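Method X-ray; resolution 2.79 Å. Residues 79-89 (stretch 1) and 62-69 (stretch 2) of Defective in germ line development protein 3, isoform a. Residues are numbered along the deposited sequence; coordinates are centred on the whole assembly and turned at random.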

# COMPACT_ATOMS: atom_id res chain seq x y z
N PRO A 79 -5.14 4.86 13.00
CA PRO A 79 -5.21 4.98 11.55
C PRO A 79 -3.83 4.96 10.87
O PRO A 79 -3.74 4.86 9.65
CB PRO A 79 -5.93 6.31 11.35
CG PRO A 79 -5.50 7.10 12.54
CD PRO A 79 -5.60 6.09 13.66
N PHE A 80 -2.77 5.05 11.68
CA PHE A 80 -1.41 5.05 11.14
C PHE A 80 -0.61 3.80 11.51
O PHE A 80 0.61 3.77 11.35
CB PHE A 80 -0.65 6.29 11.64
CG PHE A 80 -1.36 7.59 11.36
CD1 PHE A 80 -1.66 7.98 10.05
CD2 PHE A 80 -1.68 8.44 12.40
CE1 PHE A 80 -2.29 9.21 9.81
CE2 PHE A 80 -2.31 9.66 12.17
CZ PHE A 80 -2.61 10.05 10.87
N ALA A 81 -1.29 2.78 12.01
CA ALA A 81 -0.63 1.53 12.41
C ALA A 81 0.37 1.03 11.38
O ALA A 81 1.45 0.54 11.73
CB ALA A 81 -1.69 0.46 12.66
N GLN A 82 0.04 1.16 10.10
CA GLN A 82 0.92 0.67 9.04
C GLN A 82 1.20 1.68 7.95
O GLN A 82 1.39 1.31 6.79
CB GLN A 82 0.32 -0.59 8.42
CG GLN A 82 0.09 -1.70 9.41
CD GLN A 82 -0.38 -2.98 8.77
OE1 GLN A 82 -1.45 -3.03 8.18
NE2 GLN A 82 0.43 -4.04 8.89
N GLN A 83 1.23 2.96 8.31
CA GLN A 83 1.46 4.01 7.33
C GLN A 83 2.91 4.42 7.24
O GLN A 83 3.55 4.77 8.24
CB GLN A 83 0.61 5.23 7.66
CG GLN A 83 0.04 5.94 6.45
CD GLN A 83 -1.00 6.97 6.83
OE1 GLN A 83 -0.68 8.11 7.16
NE2 GLN A 83 -2.26 6.57 6.80
N VAL A 84 3.43 4.37 6.02
CA VAL A 84 4.80 4.75 5.73
C VAL A 84 4.80 6.05 4.95
O VAL A 84 4.01 6.23 4.02
CB VAL A 84 5.51 3.66 4.91
CG1 VAL A 84 6.54 4.29 3.98
CG2 VAL A 84 6.18 2.68 5.86
N THR A 85 5.69 6.97 5.32
CA THR A 85 5.76 8.25 4.63
C THR A 85 7.05 8.40 3.84
O THR A 85 8.12 7.95 4.26
CB THR A 85 5.66 9.41 5.62
OG1 THR A 85 6.79 9.39 6.48
CG2 THR A 85 4.40 9.29 6.46
N ILE A 86 6.93 9.03 2.68
CA ILE A 86 8.07 9.27 1.81
C ILE A 86 8.09 10.78 1.65
O ILE A 86 7.09 11.36 1.25
CB ILE A 86 7.86 8.56 0.44
CG1 ILE A 86 7.52 7.08 0.68
CG2 ILE A 86 9.12 8.69 -0.43
CD1 ILE A 86 7.34 6.26 -0.58
N THR A 87 9.21 11.41 1.99
CA THR A 87 9.32 12.87 1.92
C THR A 87 10.48 13.34 1.05
O THR A 87 11.59 12.83 1.14
CB THR A 87 9.53 13.47 3.32
OG1 THR A 87 8.45 13.08 4.18
CG2 THR A 87 9.61 15.00 3.24
N GLY A 88 10.21 14.35 0.22
CA GLY A 88 11.26 14.88 -0.62
C GLY A 88 10.68 15.62 -1.82
O GLY A 88 9.50 15.93 -1.84
N TYR A 89 11.53 15.91 -2.80
CA TYR A 89 11.06 16.59 -3.99
C TYR A 89 10.03 15.68 -4.64
O TYR A 89 10.23 14.47 -4.75
CB TYR A 89 12.24 16.87 -4.94
CG TYR A 89 11.81 17.35 -6.31
CD1 TYR A 89 11.11 18.55 -6.47
CD2 TYR A 89 12.05 16.57 -7.45
CE1 TYR A 89 10.65 18.96 -7.73
CE2 TYR A 89 11.59 16.96 -8.71
CZ TYR A 89 10.89 18.15 -8.85
OH TYR A 89 10.40 18.50 -10.08
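Stretch 2 (62-69) NTLIQLPD

Stretch 2 lies beside stretch 1 as an antiparallel strand. Residues 64-66 are extended and pair with strand 83-87; the two N-to-C directions make an angle of 172°, and the axes approach to 4.8 Å. Asn-62, with positive phi, is the first residue to leave a preceding helix. Leu-67 to Asp-69 continue as loop.

Stretch 1 opens with a turn, in which Gln-83 N donates to Phe-80 O at 3.2 Å. Pro-68 packs against this turn. Pro-68 CB lies 4.0 Å from Phe-80 O, and Pro-68 CG lies 3.7 Å from Ala-81 O. At Gln-83 the carbonyl O is 3.1 Å from Pro-68 CD. Proline has no amide hydrogen, so it cannot donate to this oxygen.

Val-84 is buried. Val-84 CG2 is 3.6 Å from Leu-67 CD1 and 3.8 Å from Pro-68 CD, while Val-84 CG1 is 3.8 Å from Ile-65 CG2. Val-84 CA makes a CA-H...O contact with Gln-66 O at 3.3 Å.

Thr-85 forms a hydrogen-bonded pair with Gln-66. Thr-85 N donates to Gln-66 O at 3.3 Å, and Gln-66 N donates to Thr-85 O at 2.9 Å. Their side chains share a face, with Thr-85 OG1 3.9 Å from Gln-66 CB.

Ile-86 faces Ile-65 in a non-hydrogen-bonded pair. Ile-86 CA and Ile-65 CA are 4.5 Å apart, and Ile-86 CG2 is 4.1 Å from Ile-65 CG1. These two buried side chains lie on the face opposite Thr-85 and Gln-66.

Thr-87 pairs with Leu-64 on the Thr-85 face. Thr-87 N donates to Leu-64 O at 2.8 Å. The return bond, from Leu-64 N to Thr-87 O at 3.1 Å, is less certain in its geometry.

The chain turns a corner at Gly-88, whose CA is 5.0 Å from Thr-63 CA. The backbone angles here call for glycine. Tyr-89 follows as the N-cap residue of a helix.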

# COMPACT_ATOMS: atom_id res chain seq x y z
N ASN A 62 17.10 10.01 -3.04
CA ASN A 62 17.38 11.22 -2.26
C ASN A 62 16.13 11.62 -1.49
O ASN A 62 15.74 12.79 -1.46
CB ASN A 62 17.81 12.37 -3.16
CG ASN A 62 18.14 13.62 -2.37
OD1 ASN A 62 17.88 14.74 -2.81
ND2 ASN A 62 18.72 13.43 -1.19
N THR A 63 15.51 10.64 -0.85
CA THR A 63 14.28 10.88 -0.10
C THR A 63 14.46 10.38 1.33
O THR A 63 15.52 9.88 1.70
CB THR A 63 13.10 10.10 -0.75
OG1 THR A 63 13.05 10.39 -2.15
CG2 THR A 63 11.79 10.50 -0.13
N LEU A 64 13.42 10.54 2.13
CA LEU A 64 13.42 10.07 3.51
C LEU A 64 12.16 9.22 3.61
O LEU A 64 11.06 9.70 3.32
CB LEU A 64 13.34 11.24 4.49
CG LEU A 64 13.18 10.80 5.95
CD1 LEU A 64 14.48 10.17 6.41
CD2 LEU A 64 12.82 11.99 6.84
N ILE A 65 12.33 7.95 3.96
CA ILE A 65 11.21 7.02 4.09
C ILE A 65 11.15 6.57 5.53
O ILE A 65 12.16 6.17 6.11
CB ILE A 65 11.39 5.77 3.22
CG1 ILE A 65 11.48 6.18 1.75
CG2 ILE A 65 10.22 4.82 3.43
CD1 ILE A 65 11.86 5.03 0.84
N GLN A 66 9.97 6.62 6.12
CA GLN A 66 9.83 6.22 7.51
C GLN A 66 8.79 5.14 7.74
O GLN A 66 7.66 5.21 7.24
CB GLN A 66 9.55 7.45 8.37
CG GLN A 66 10.74 8.41 8.39
CD GLN A 66 10.54 9.64 9.26
OE1 GLN A 66 11.47 10.43 9.45
NE2 GLN A 66 9.33 9.83 9.78
N LEU A 67 9.20 4.11 8.47
CA LEU A 67 8.35 2.99 8.81
C LEU A 67 7.90 3.26 10.24
O LEU A 67 8.72 3.57 11.10
CB LEU A 67 9.13 1.67 8.72
CG LEU A 67 9.24 1.01 7.34
CD1 LEU A 67 9.68 2.03 6.30
CD2 LEU A 67 10.21 -0.17 7.39
N PRO A 68 6.59 3.15 10.51
CA PRO A 68 6.07 3.39 11.86
C PRO A 68 6.44 2.31 12.86
O PRO A 68 6.81 1.19 12.50
CB PRO A 68 4.57 3.48 11.63
CG PRO A 68 4.35 2.50 10.54
CD PRO A 68 5.49 2.80 9.58
N ASP A 69 6.34 2.67 14.14
CA ASP A 69 6.62 1.78 15.25
C ASP A 69 5.81 2.36 16.40
O ASP A 69 6.36 2.77 17.42
CB ASP A 69 8.10 1.80 15.63
CG ASP A 69 8.44 0.81 16.74
OD1 ASP A 69 7.83 0.89 17.83
OD2 ASP A 69 9.31 -0.06 16.52